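Local coordinates for iron Transport-associated domain protein (PDB 4H8Q) that binds heme in a NEAT domain of the anthrax hemophore IsdX2 and probably serves in scavenging heme from methemoglobin for iron uptake, at residues T67-G71 with G72-A76. The protein carries 1 engineered substitution. Residues are numbered along the deposited sequence; the frame is centred on the assembly and turned at random.
Sequences TEKNG and GFADA
Thr67 and Ala74 form an antiparallel hydrogen-bonded pair, Glu68 and Phe73 the non-hydrogen-bonded pair next to it, with CA atoms 4.4 Å apart, and Lys69 and Gly72 the hydrogen-bonded pair that closes the hairpin. Of the closing bonds, Lys69 N to Gly72 O is short and nearly straight at 2.6 Å, whereas Gly72 N reaches Lys69 O from well above the carbonyl plane. On one face of the sheet the CB of Glu68 lies over the Phe73 ring, 4.2 Å from its centroid and 25° off the normal, a CH-pi contact displaced toward the rim at CE1. With CG anti to the backbone N (chi1 -178°) and the chain extended beyond it, the Glu68 carboxylate is carried outward past CZ, its plane turned 23° from that of the ring; OE1 is held by Asn102 ND2 on the adjoining strand 101-109. Phe73 also makes a cation-pi contact with Lys104. This is a two-residue beta hairpin with a type I' turn from Lys69 to Gly72, joining strands 62-69 and 72-82 of the antiparallel, immunoglobulin-like beta sandwich of the NEAT domain. Asn70 and Gly71 occupy its corners, both with positive phi, a backbone region that favours glycine at the second. On the other face, Lys69 CD passes 4.3 Å from Ala74 CB, a loose approach, and NZ has a long, weak ion pair with Glu93. A water donates to Thr67 OG1 at 2.7 Å. It also donates to Ala74 O, giving that carbonyl a second donor besides Thr67 N, which is 3.1 Å from Ala74 O.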
# COMPACT_ATOMS: atom_id res chain seq x y z
N THR A 67 -7.60 0.48 -1.99
CA THR A 67 -7.70 0.95 -0.62
C THR A 67 -9.08 1.53 -0.38
O THR A 67 -9.78 1.90 -1.33
CB THR A 67 -6.62 1.99 -0.28
OG1 THR A 67 -6.80 3.16 -1.10
CG2 THR A 67 -5.23 1.43 -0.52
N GLU A 68 -9.49 1.58 0.88
CA GLU A 68 -10.82 2.06 1.22
C GLU A 68 -10.89 3.56 1.05
O GLU A 68 -10.04 4.29 1.56
CB GLU A 68 -11.21 1.67 2.65
CG GLU A 68 -12.63 2.11 3.03
CD GLU A 68 -13.22 1.30 4.18
OE1 GLU A 68 -12.45 0.70 4.96
OE2 GLU A 68 -14.46 1.25 4.30
N LYS A 69 -11.90 4.02 0.32
CA LYS A 69 -12.09 5.43 0.05
C LYS A 69 -13.59 5.71 0.01
O LYS A 69 -14.31 5.13 -0.81
CB LYS A 69 -11.46 5.80 -1.29
CG LYS A 69 -11.72 7.24 -1.74
CD LYS A 69 -11.30 7.43 -3.19
CE LYS A 69 -11.56 8.86 -3.67
NZ LYS A 69 -10.77 9.86 -2.91
N ASN A 70 -14.05 6.59 0.90
CA ASN A 70 -15.46 6.97 0.93
C ASN A 70 -16.39 5.77 1.02
O ASN A 70 -17.28 5.60 0.18
CB ASN A 70 -15.81 7.82 -0.30
CG ASN A 70 -15.03 9.12 -0.35
OD1 ASN A 70 -14.76 9.75 0.67
ND2 ASN A 70 -14.66 9.54 -1.56
N GLY A 71 -16.17 4.93 2.02
CA GLY A 71 -17.02 3.77 2.26
C GLY A 71 -16.99 2.71 1.17
O GLY A 71 -17.79 1.78 1.18
N GLY A 72 -16.07 2.85 0.22
CA GLY A 72 -15.91 1.87 -0.84
C GLY A 72 -14.43 1.58 -1.08
O GLY A 72 -13.57 2.20 -0.47
N PHE A 73 -14.15 0.64 -1.97
CA PHE A 73 -12.76 0.37 -2.34
C PHE A 73 -12.44 0.85 -3.75
O PHE A 73 -13.23 0.64 -4.68
CB PHE A 73 -12.41 -1.11 -2.16
CG PHE A 73 -12.30 -1.52 -0.72
CD1 PHE A 73 -11.07 -1.53 -0.08
CD2 PHE A 73 -13.43 -1.83 0.00
CE1 PHE A 73 -10.97 -1.87 1.26
CE2 PHE A 73 -13.34 -2.18 1.35
CZ PHE A 73 -12.11 -2.20 1.97
N ALA A 74 -11.29 1.49 -3.90
CA ALA A 74 -10.88 2.05 -5.18
C ALA A 74 -9.49 1.59 -5.55
O ALA A 74 -8.61 1.49 -4.69
CB ALA A 74 -10.93 3.56 -5.12
N ASP A 75 -9.29 1.31 -6.84
CA ASP A 75 -7.96 0.98 -7.32
C ASP A 75 -7.01 2.15 -7.08
O ASP A 75 -7.32 3.30 -7.41
CB ASP A 75 -7.98 0.64 -8.82
CG ASP A 75 -8.83 -0.59 -9.12
OD1 ASP A 75 -9.79 -0.47 -9.91
OD2 ASP A 75 -8.54 -1.68 -8.58
N ALA A 76 -5.85 1.87 -6.50
CA ALA A 76 -4.84 2.90 -6.32
C ALA A 76 -4.26 3.28 -7.68
O ALA A 76 -4.08 2.44 -8.55
CB ALA A 76 -3.74 2.43 -5.39
O HOH W 1 -6.86 3.46 -3.78